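Local coordinates for fucolectin-related protein (Streptococcus pneumoniae, PDB 2J22), which probably binds fucose-containing blood group antigens, as a carbohydrate-binding module of a pneumococcal virulence factor, at residues L12-T21 against I62-K72; K40-H51 against Y76-R85. All coordinates share one frame; numbering follows the deposited sequence.

In the fold
Contact 1 and contact 2 lie on opposite sides of the centre of one antiparallel beta-sandwich, their centres about 21 Å apart, and both draw on strand 67-77: contact 1 holds the corner where the chain enters it, contact 2 the loop that leaves it. The segments alternate along the chain, 12-21 and 40-51 preceding their partners 62-72 and 76-85. Contact 1 is structural: it pairs strands 20-23 and 59-64 in one sheet and packs L12 and I15 against the other; the A16 side chain is about 10 Å from the calcium ion. Contact 2 includes S48, a calcium ligand, and brings together H51, R78 and R85, whose counterparts in F-type lectins bind fucose; no sugar is bound here.

Contact 1. Residues L12-T21 against I62-K72; sequences LSNIALTKET and IDLAQTEELEK
L12 lies against E71 where the chain enters the beta-sandwich of this F-type lectin fold. Both segments pass from one sheet to the other: 12-21 leaves strand 13-14 for strand 20-23, and 62-72 turns a corner at A65 and Q66 between strands 59-64 and 67-77. L12 CD2 rests 3.6 Å from E71 CG, touching the aliphatic base of the glutamate. At N14 an Asx turn begins, OD1 taking the N-H of A16; the same oxygen also accepts from V144 of strand 139-146. I15 then reaches across the corner. Its CG1 sits between the backbone N and the carbonyl carbon (chi1 60°), sending CD1 to within 3.5 Å of E68 CG and 3.9 Å of L64 CD2, so that one methyl group meets residues from both sides of the bend. A16 CB packs 3.7 Å from I62 CD1, which V36 also covers. A type II turn from A16 to K19 reverses the chain. K19 is bent at chi2 and chi4 and curls back over the corner: CB approaches I62 CD1, CE passes 3.2 Å from L64 O, and NZ donates to I15 O at 2.8 Å, in the carbonyl plane. This bond ties the lysine's end to the residue just before the turn, leaving its methylene groups along the backbone of D63 and L64. Water 1 accepts from E20 N and donates to D63 O, while D63 OD1 receives A65 N in a second Asx turn and makes a salt bridge to K124. D63 N donates to E20 O at 3.0 Å, almost straight at 174°. T21, whose OG1 bonds to S32, forms an antiparallel non-hydrogen-bonded pair with I62: its CG2 lies 4.0 Å from I62 CG1, both side chains on one sheet face.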
loop_
_atom_site.group_PDB
_atom_site.type_symbol
_atom_site.label_atom_id
_atom_site.label_comp_id
_atom_site.label_asym_id
_atom_site.label_seq_id
_atom_site.Cartn_x
_atom_site.Cartn_y
_atom_site.Cartn_z
ATOM N N LEU A 12 1.699 -8.492 -17.830
ATOM C CA LEU A 12 1.625 -7.618 -16.622
ATOM C C LEU A 12 3.012 -7.284 -16.149
ATOM O O LEU A 12 3.845 -8.188 -16.014
ATOM C CB LEU A 12 0.866 -8.297 -15.482
ATOM C CG LEU A 12 -0.623 -8.485 -15.733
ATOM C CD1 LEU A 12 -1.277 -9.237 -14.607
ATOM C CD2 LEU A 12 -1.335 -7.128 -16.008
ATOM N N SER A 13 3.267 -5.999 -15.889
ATOM C CA SER A 13 4.500 -5.634 -15.199
ATOM C C SER A 13 4.195 -4.836 -13.894
ATOM O O SER A 13 3.172 -4.122 -13.814
ATOM C CB SER A 13 5.458 -4.929 -16.163
ATOM O OG SER A 13 5.827 -3.636 -15.722
ATOM N N ASN A 14 5.051 -5.006 -12.872
ATOM C CA ASN A 14 4.849 -4.301 -11.582
ATOM C C ASN A 14 5.486 -2.947 -11.656
ATOM O O ASN A 14 6.689 -2.766 -11.389
ATOM C CB ASN A 14 5.416 -5.107 -10.426
ATOM C CG ASN A 14 5.143 -4.476 -9.105
ATOM O OD1 ASN A 14 4.370 -3.521 -9.014
ATOM N ND2 ASN A 14 5.836 -4.941 -8.084
ATOM N N ILE A 15 4.717 -1.961 -12.081
ATOM C CA ILE A 15 5.337 -0.635 -12.169
ATOM C C ILE A 15 5.477 0.083 -10.841
ATOM O O ILE A 15 6.073 1.159 -10.806
ATOM C CB ILE A 15 4.571 0.269 -13.145
ATOM C CG1 ILE A 15 3.126 0.418 -12.660
ATOM C CG2 ILE A 15 4.716 -0.274 -14.561
ATOM C CD1 ILE A 15 2.478 1.759 -13.179
ATOM N N ALA A 16 4.985 -0.483 -9.739
ATOM C CA ALA A 16 5.268 0.132 -8.412
ATOM C C ALA A 16 6.760 0.277 -8.097
ATOM O O ALA A 16 7.175 1.214 -7.376
ATOM C CB ALA A 16 4.573 -0.672 -7.278
ATOM N N LEU A 17 7.552 -0.703 -8.542
ATOM C CA LEU A 17 8.960 -0.800 -8.149
ATOM C C LEU A 17 9.719 0.528 -8.248
ATOM O O LEU A 17 9.833 1.128 -9.337
ATOM C CB LEU A 17 9.685 -1.885 -8.946
ATOM C CG LEU A 17 9.066 -3.271 -8.724
ATOM C CD1 LEU A 17 9.506 -4.289 -9.797
ATOM C CD2 LEU A 17 9.455 -3.726 -7.323
ATOM N N THR A 18 10.186 0.989 -7.090
ATOM C CA THR A 18 11.017 2.202 -6.958
ATOM C C THR A 18 10.309 3.522 -7.315
ATOM O O THR A 18 10.955 4.584 -7.366
ATOM C CB THR A 18 12.333 2.083 -7.774
ATOM O OG1 THR A 18 12.059 2.442 -9.142
ATOM C CG2 THR A 18 12.827 0.657 -7.863
ATOM N N LYS A 19 8.990 3.473 -7.538
ATOM C CA LYS A 19 8.217 4.718 -7.662
ATOM C C LYS A 19 8.391 5.523 -6.399
ATOM O O LYS A 19 8.851 4.995 -5.377
ATOM C CB LYS A 19 6.736 4.431 -7.873
ATOM C CG LYS A 19 6.442 3.837 -9.238
ATOM C CD LYS A 19 6.729 4.863 -10.322
ATOM C CE LYS A 19 6.305 4.342 -11.708
ATOM N NZ LYS A 19 7.215 3.261 -12.216
ATOM N N GLU A 20 8.058 6.799 -6.451
ATOM C CA GLU A 20 8.182 7.634 -5.262
ATOM C C GLU A 20 7.078 7.287 -4.281
ATOM O O GLU A 20 5.885 7.252 -4.669
ATOM C CB GLU A 20 8.089 9.118 -5.635
ATOM C CG GLU A 20 9.426 9.693 -6.108
ATOM C CD GLU A 20 9.237 10.996 -6.885
ATOM O OE1 GLU A 20 8.378 11.012 -7.819
ATOM O OE2 GLU A 20 9.933 12.007 -6.561
ATOM N N THR A 21 7.473 7.002 -3.043
ATOM C CA THR A 21 6.509 6.755 -1.973
ATOM C C THR A 21 6.586 7.768 -0.832
ATOM O O THR A 21 7.639 8.486 -0.623
ATOM C CB THR A 21 6.619 5.302 -1.450
ATOM O OG1 THR A 21 7.937 5.080 -0.937
ATOM C CG2 THR A 21 6.479 4.312 -2.589
ATOM N N ILE A 62 1.669 5.983 -2.883
ATOM C CA ILE A 62 2.593 5.773 -4.005
ATOM C C ILE A 62 2.152 6.667 -5.170
ATOM O O ILE A 62 0.956 6.771 -5.466
ATOM C CB ILE A 62 2.655 4.303 -4.428
ATOM C CG1 ILE A 62 3.712 4.120 -5.536
ATOM C CG2 ILE A 62 1.233 3.792 -4.843
ATOM C CD1 ILE A 62 3.953 2.702 -5.949
ATOM N N ASP A 63 3.147 7.354 -5.764
ATOM C CA ASP A 63 2.962 8.252 -6.921
ATOM C C ASP A 63 3.526 7.496 -8.118
ATOM O O ASP A 63 4.720 7.200 -8.157
ATOM C CB ASP A 63 3.690 9.596 -6.712
ATOM C CG ASP A 63 3.394 10.658 -7.846
ATOM O OD1 ASP A 63 2.785 10.368 -8.877
ATOM O OD2 ASP A 63 3.713 11.843 -7.731
ATOM N N LEU A 64 2.645 7.112 -9.051
ATOM C CA LEU A 64 3.058 6.362 -10.254
ATOM C C LEU A 64 3.745 7.231 -11.339
ATOM O O LEU A 64 4.207 6.686 -12.332
ATOM C CB LEU A 64 1.874 5.612 -10.871
ATOM C CG LEU A 64 1.155 4.596 -9.975
ATOM C CD1 LEU A 64 -0.082 4.130 -10.695
ATOM C CD2 LEU A 64 2.096 3.376 -9.612
ATOM N N ALA A 65 3.823 8.550 -11.123
ATOM C CA ALA A 65 4.618 9.481 -11.969
ATOM C C ALA A 65 3.864 9.976 -13.216
ATOM O O ALA A 65 4.118 11.097 -13.712
ATOM C CB ALA A 65 5.965 8.876 -12.377
ATOM N N GLN A 66 2.974 9.133 -13.731
ATOM C CA GLN A 66 1.936 9.571 -14.671
ATOM C C GLN A 66 0.755 8.627 -14.567
ATOM O O GLN A 66 0.877 7.551 -13.975
ATOM C CB GLN A 66 2.477 9.588 -16.090
ATOM C CG GLN A 66 3.097 8.291 -16.519
ATOM C CD GLN A 66 2.773 7.951 -17.967
ATOM O OE1 GLN A 66 3.358 7.025 -18.515
ATOM N NE2 GLN A 66 1.801 8.661 -18.565
ATOM N N THR A 67 -0.379 9.020 -15.157
ATOM C CA THR A 67 -1.585 8.203 -15.210
ATOM C C THR A 67 -1.292 6.878 -15.882
ATOM O O THR A 67 -0.586 6.832 -16.912
ATOM C CB THR A 67 -2.705 8.974 -15.951
ATOM O OG1 THR A 67 -3.002 10.174 -15.225
ATOM C CG2 THR A 67 -4.034 8.207 -15.948
ATOM N N GLU A 68 -1.792 5.785 -15.286
ATOM C CA GLU A 68 -1.545 4.470 -15.856
ATOM C C GLU A 68 -2.864 3.758 -15.856
ATOM O O GLU A 68 -3.724 4.080 -15.021
ATOM C CB GLU A 68 -0.474 3.629 -15.077
ATOM C CG GLU A 68 0.967 4.212 -15.110
ATOM C CD GLU A 68 1.724 4.105 -16.443
ATOM O OE1 GLU A 68 1.276 3.447 -17.407
ATOM O OE2 GLU A 68 2.824 4.689 -16.539
ATOM N N GLU A 69 -3.006 2.824 -16.803
ATOM C CA GLU A 69 -4.128 1.869 -16.809
ATOM C C GLU A 69 -3.818 0.729 -15.868
ATOM O O GLU A 69 -2.960 -0.074 -16.145
ATOM C CB GLU A 69 -4.431 1.357 -18.235
ATOM C CG GLU A 69 -4.916 2.460 -19.164
ATOM C CD GLU A 69 -4.986 1.978 -20.598
ATOM O OE1 GLU A 69 -5.841 1.101 -20.891
ATOM O OE2 GLU A 69 -4.136 2.440 -21.403
ATOM N N LEU A 70 -4.574 0.648 -14.774
ATOM C CA LEU A 70 -4.230 -0.213 -13.668
ATOM C C LEU A 70 -4.983 -1.518 -13.799
ATOM O O LEU A 70 -6.199 -1.489 -13.820
ATOM C CB LEU A 70 -4.591 0.467 -12.324
ATOM C CG LEU A 70 -4.024 1.894 -12.169
ATOM C CD1 LEU A 70 -4.513 2.594 -10.902
ATOM C CD2 LEU A 70 -2.507 1.868 -12.250
ATOM N N GLU A 71 -4.258 -2.644 -13.805
ATOM C CA GLU A 71 -4.874 -3.968 -13.992
ATOM C C GLU A 71 -5.120 -4.628 -12.660
ATOM O O GLU A 71 -6.197 -5.172 -12.418
ATOM C CB GLU A 71 -4.020 -4.931 -14.836
ATOM C CG GLU A 71 -3.695 -4.428 -16.218
ATOM C CD GLU A 71 -4.964 -4.123 -16.985
ATOM O OE1 GLU A 71 -5.906 -4.988 -16.883
ATOM O OE2 GLU A 71 -5.015 -3.035 -17.649
ATOM N N LYS A 72 -4.110 -4.582 -11.779
ATOM C CA LYS A 72 -4.180 -5.355 -10.561
ATOM C C LYS A 72 -3.440 -4.575 -9.492
ATOM O O LYS A 72 -2.419 -3.911 -9.801
ATOM C CB LYS A 72 -3.505 -6.736 -10.803
ATOM C CG LYS A 72 -3.745 -7.835 -9.697
ATOM C CD LYS A 72 -2.738 -8.952 -9.962
ATOM C CE LYS A 72 -3.346 -10.298 -10.265
ATOM N NZ LYS A 72 -2.195 -11.200 -10.677
HETATM O O HOH W 1 7.115 8.101 -8.724
#

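Contact 2. Residues K40-H51 against Y76-R85; sequences KNGDYGHHSVTH and YNRTDAEIQR. With CA (calcium ion), chain B.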
loop_
_atom_site.group_PDB
_atom_site.type_symbol
_atom_site.label_atom_id
_atom_site.label_comp_id
_atom_site.label_asym_id
_atom_site.label_seq_id
_atom_site.Cartn_x
_atom_site.Cartn_y
_atom_site.Cartn_z
ATOM N N LYS A 40 8.868 -9.273 -1.006
ATOM C CA LYS A 40 7.620 -9.488 -0.319
ATOM C C LYS A 40 7.728 -10.102 1.078
ATOM O O LYS A 40 6.678 -10.390 1.706
ATOM C CB LYS A 40 6.744 -10.433 -1.153
ATOM C CG LYS A 40 6.177 -9.733 -2.386
ATOM C CD LYS A 40 5.618 -10.795 -3.352
ATOM C CE LYS A 40 6.659 -11.283 -4.343
ATOM N NZ LYS A 40 6.147 -12.496 -5.058
ATOM N N ASN A 41 8.952 -10.329 1.574
ATOM C CA ASN A 41 9.124 -10.899 2.937
ATOM C C ASN A 41 8.418 -9.993 3.993
ATOM O O ASN A 41 8.707 -8.760 4.114
ATOM C CB ASN A 41 10.647 -11.063 3.245
ATOM C CG ASN A 41 10.906 -11.926 4.475
ATOM O OD1 ASN A 41 10.093 -11.964 5.397
ATOM N ND2 ASN A 41 12.004 -12.670 4.457
ATOM N N GLY A 42 7.478 -10.553 4.740
ATOM C CA GLY A 42 6.785 -9.767 5.756
ATOM C C GLY A 42 7.347 -9.873 7.169
ATOM O O GLY A 42 6.751 -9.373 8.103
ATOM N N ASP A 43 8.514 -10.524 7.319
ATOM C CA ASP A 43 9.149 -10.638 8.618
ATOM C C ASP A 43 9.796 -9.315 8.890
ATOM O O ASP A 43 10.705 -8.968 8.151
ATOM C CB ASP A 43 10.232 -11.710 8.613
ATOM C CG ASP A 43 11.000 -11.715 9.901
ATOM O OD1 ASP A 43 10.361 -11.935 10.918
ATOM O OD2 ASP A 43 12.216 -11.401 10.014
ATOM N N TYR A 44 9.375 -8.569 9.919
ATOM C CA TYR A 44 9.922 -7.184 10.083
ATOM C C TYR A 44 11.481 -7.093 10.033
ATOM O O TYR A 44 12.050 -6.115 9.499
ATOM C CB TYR A 44 9.358 -6.440 11.356
ATOM C CG TYR A 44 9.494 -4.961 11.194
ATOM C CD1 TYR A 44 8.569 -4.226 10.469
ATOM C CD2 TYR A 44 10.637 -4.317 11.634
ATOM C CE1 TYR A 44 8.772 -2.830 10.252
ATOM C CE2 TYR A 44 10.808 -2.940 11.448
ATOM C CZ TYR A 44 9.863 -2.218 10.741
ATOM O OH TYR A 44 10.120 -0.851 10.492
ATOM N N GLY A 45 12.198 -8.088 10.586
ATOM C CA GLY A 45 13.642 -7.949 10.744
ATOM C C GLY A 45 14.402 -8.309 9.500
ATOM O O GLY A 45 15.630 -8.263 9.462
ATOM N N HIS A 46 13.663 -8.711 8.474
ATOM C CA HIS A 46 14.226 -8.817 7.140
ATOM C C HIS A 46 14.253 -7.469 6.407
ATOM O O HIS A 46 14.667 -7.393 5.251
ATOM C CB HIS A 46 13.592 -9.946 6.334
ATOM C CG HIS A 46 14.197 -11.289 6.654
ATOM N ND1 HIS A 46 13.882 -12.003 7.792
ATOM C CD2 HIS A 46 15.146 -12.008 6.012
ATOM C CE1 HIS A 46 14.581 -13.121 7.820
ATOM N NE2 HIS A 46 15.369 -13.142 6.754
ATOM N N HIS A 47 13.776 -6.434 7.101
ATOM C CA HIS A 47 13.960 -5.047 6.694
ATOM C C HIS A 47 13.251 -4.705 5.388
ATOM O O HIS A 47 13.661 -3.809 4.654
ATOM C CB HIS A 47 15.468 -4.665 6.733
ATOM C CG HIS A 47 16.072 -4.689 8.116
ATOM N ND1 HIS A 47 17.407 -4.935 8.343
ATOM C CD2 HIS A 47 15.511 -4.521 9.344
ATOM C CE1 HIS A 47 17.643 -4.928 9.646
ATOM N NE2 HIS A 47 16.510 -4.671 10.275
ATOM N N SER A 48 12.121 -5.369 5.128
ATOM C CA SER A 48 11.367 -5.028 3.925
ATOM C C SER A 48 9.905 -4.675 4.181
ATOM O O SER A 48 9.070 -4.733 3.285
ATOM C CB SER A 48 11.546 -6.126 2.845
ATOM O OG SER A 48 11.370 -5.572 1.545
ATOM N N VAL A 49 9.624 -4.214 5.400
ATOM C CA VAL A 49 8.316 -3.812 5.819
ATOM C C VAL A 49 8.294 -2.365 6.350
ATOM O O VAL A 49 9.172 -1.957 7.195
ATOM C CB VAL A 49 7.752 -4.862 6.865
ATOM C CG1 VAL A 49 6.277 -4.579 7.266
ATOM C CG2 VAL A 49 7.900 -6.224 6.321
ATOM N N THR A 50 7.312 -1.581 5.829
ATOM C CA THR A 50 7.118 -0.186 6.242
ATOM C C THR A 50 6.547 -0.181 7.702
ATOM O O THR A 50 6.052 -1.209 8.221
ATOM C CB THR A 50 6.117 0.573 5.283
ATOM O OG1 THR A 50 4.793 0.115 5.545
ATOM C CG2 THR A 50 6.367 0.300 3.714
ATOM N N HIS A 51 6.573 0.976 8.337
ATOM C CA HIS A 51 6.089 1.183 9.709
ATOM C C HIS A 51 5.855 2.655 9.961
ATOM O O HIS A 51 6.808 3.463 9.835
ATOM C CB HIS A 51 7.084 0.622 10.750
ATOM C CG HIS A 51 6.426 0.161 12.027
ATOM N ND1 HIS A 51 5.496 0.911 12.712
ATOM C CD2 HIS A 51 6.567 -0.986 12.729
ATOM C CE1 HIS A 51 5.109 0.258 13.798
ATOM N NE2 HIS A 51 5.736 -0.906 13.823
ATOM N N TYR A 76 0.758 -6.965 0.348
ATOM C CA TYR A 76 1.377 -8.018 1.172
ATOM C C TYR A 76 1.506 -7.469 2.583
ATOM O O TYR A 76 1.995 -6.364 2.773
ATOM C CB TYR A 76 2.742 -8.403 0.615
ATOM C CG TYR A 76 2.616 -9.278 -0.610
ATOM C CD1 TYR A 76 2.340 -10.629 -0.470
ATOM C CD2 TYR A 76 2.674 -8.747 -1.911
ATOM C CE1 TYR A 76 2.157 -11.453 -1.554
ATOM C CE2 TYR A 76 2.473 -9.587 -3.035
ATOM C CZ TYR A 76 2.223 -10.933 -2.821
ATOM O OH TYR A 76 2.081 -11.804 -3.862
ATOM N N ASN A 77 0.919 -8.163 3.553
ATOM C CA ASN A 77 0.949 -7.693 4.937
ATOM C C ASN A 77 2.256 -8.045 5.661
ATOM O O ASN A 77 2.971 -8.941 5.226
ATOM C CB ASN A 77 -0.208 -8.396 5.657
ATOM C CG ASN A 77 -0.608 -7.722 6.971
ATOM O OD1 ASN A 77 -0.085 -6.689 7.344
ATOM N ND2 ASN A 77 -1.582 -8.331 7.680
ATOM N N ARG A 78 2.568 -7.361 6.755
ATOM C CA ARG A 78 3.510 -7.857 7.741
ATOM C C ARG A 78 3.060 -9.272 8.183
ATOM O O ARG A 78 1.862 -9.579 8.137
ATOM C CB ARG A 78 3.472 -6.941 8.980
ATOM C CG ARG A 78 4.594 -7.232 10.037
ATOM C CD ARG A 78 4.615 -6.241 11.220
ATOM N NE ARG A 78 5.596 -6.695 12.227
ATOM C CZ ARG A 78 5.781 -6.065 13.377
ATOM N NH1 ARG A 78 5.037 -4.995 13.666
ATOM N NH2 ARG A 78 6.657 -6.525 14.261
ATOM N N THR A 79 4.014 -10.121 8.548
ATOM C CA THR A 79 3.720 -11.516 8.932
ATOM C C THR A 79 4.310 -11.960 10.297
ATOM O O THR A 79 3.838 -12.918 10.874
ATOM C CB THR A 79 4.179 -12.530 7.808
ATOM O OG1 THR A 79 5.593 -12.463 7.643
ATOM C CG2 THR A 79 3.615 -12.189 6.423
ATOM N N ASP A 80 5.324 -11.299 10.837
ATOM C CA ASP A 80 5.951 -11.832 12.062
ATOM C C ASP A 80 5.140 -11.584 13.348
ATOM O O ASP A 80 5.137 -12.423 14.232
ATOM C CB ASP A 80 7.356 -11.274 12.228
ATOM C CG ASP A 80 7.348 -9.760 12.450
ATOM O OD1 ASP A 80 7.079 -9.017 11.480
ATOM O OD2 ASP A 80 7.541 -9.227 13.546
ATOM N N ALA A 81 4.444 -10.443 13.429
ATOM C CA ALA A 81 3.693 -10.008 14.607
ATOM C C ALA A 81 2.709 -8.893 14.175
ATOM O O ALA A 81 2.808 -8.373 13.064
ATOM C CB ALA A 81 4.661 -9.470 15.690
ATOM N N GLU A 82 1.768 -8.549 15.053
ATOM C CA GLU A 82 0.816 -7.433 14.835
ATOM C C GLU A 82 0.140 -7.451 13.466
ATOM O O GLU A 82 -0.127 -6.382 12.896
ATOM C CB GLU A 82 1.516 -6.093 15.017
ATOM C CG GLU A 82 2.293 -5.982 16.315
ATOM C CD GLU A 82 1.370 -5.988 17.519
ATOM O OE1 GLU A 82 0.129 -6.110 17.348
ATOM O OE2 GLU A 82 1.907 -5.859 18.630
ATOM N N ILE A 83 -0.157 -8.643 12.934
ATOM C CA ILE A 83 -0.667 -8.722 11.553
ATOM C C ILE A 83 -2.075 -8.106 11.451
ATOM O O ILE A 83 -2.515 -7.692 10.361
ATOM C CB ILE A 83 -0.651 -10.166 10.984
ATOM C CG1 ILE A 83 -1.739 -11.025 11.650
ATOM C CG2 ILE A 83 0.745 -10.817 11.069
ATOM C CD1 ILE A 83 -1.885 -12.371 11.005
ATOM N N GLN A 84 -2.747 -8.033 12.620
ATOM C CA GLN A 84 -4.116 -7.530 12.717
ATOM C C GLN A 84 -4.198 -6.063 12.399
ATOM O O GLN A 84 -5.272 -5.545 12.199
ATOM C CB GLN A 84 -4.702 -7.767 14.146
ATOM C CG GLN A 84 -4.331 -6.704 15.209
ATOM C CD GLN A 84 -2.941 -6.898 15.719
ATOM O OE1 GLN A 84 -2.340 -7.940 15.475
ATOM N NE2 GLN A 84 -2.402 -5.903 16.396
ATOM N N ARG A 85 -3.063 -5.362 12.444
ATOM C CA ARG A 85 -3.150 -3.934 12.233
ATOM C C ARG A 85 -3.637 -3.584 10.818
ATOM O O ARG A 85 -4.178 -2.520 10.634
ATOM C CB ARG A 85 -1.791 -3.304 12.463
ATOM C CG ARG A 85 -1.365 -3.286 13.900
ATOM C CD ARG A 85 0.006 -2.679 14.108
ATOM N NE ARG A 85 0.352 -2.552 15.535
ATOM C CZ ARG A 85 1.582 -2.420 16.021
ATOM N NH1 ARG A 85 2.640 -2.437 15.227
ATOM N NH2 ARG A 85 1.770 -2.316 17.332
HETATM CA CA CA B . 9.083 -5.027 0.665
HETATM O O HOH W 2 6.759 -13.390 5.169
#
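Backbone bonding joins G42 to T79, where the calcium loop meets the turn after strand 67-77: T79 N donates to G42 O at 2.9 Å from above the carbonyl plane. Water 2 adds a bridge from G42 N to T79 OG1.

The polar centre is D80. Its OD1 takes Y44 N at 2.8 Å from one face of the carboxylate and R78 NE at 2.9 Å from the other. R78 NH2 reaches OD2, also at 2.9 Å, completing a side-on, two-nitrogen salt bridge. R78 is extended from CG to NE, with CG anti to the backbone N (chi1 -171°), and its chain runs past V49 CG1. Y44 CD1 lies over one face of the guanidinium and A81 over the other; Y44 OH bonds to Y28 O.

A CH-pi contact is made by K40, whose CD lies over one face of the Y76 ring, 3.7 Å from the centroid.

H51 turns NE2 to a pair of arginines that lie together on one side of it, 3.7 Å from R85 NH1 and 4.2 Å from R78 NH1. Its ring is inclined to their guanidinium planes by 71° and 57°. Farther back in the same loop S48 binds the calcium ion through both OG, at 2.5 Å, and its backbone O, beside L34, D37, N39, A140 and E141.

H51, R78, D80 and R85 fit the H-X26-R-X-D-X4-R signature of F-type lectins, whose histidine and arginines bind fucose. The grip of D80 fixes the rotation of R78, and the gathered N-H groups are consistent with a pocket for sugar oxygens.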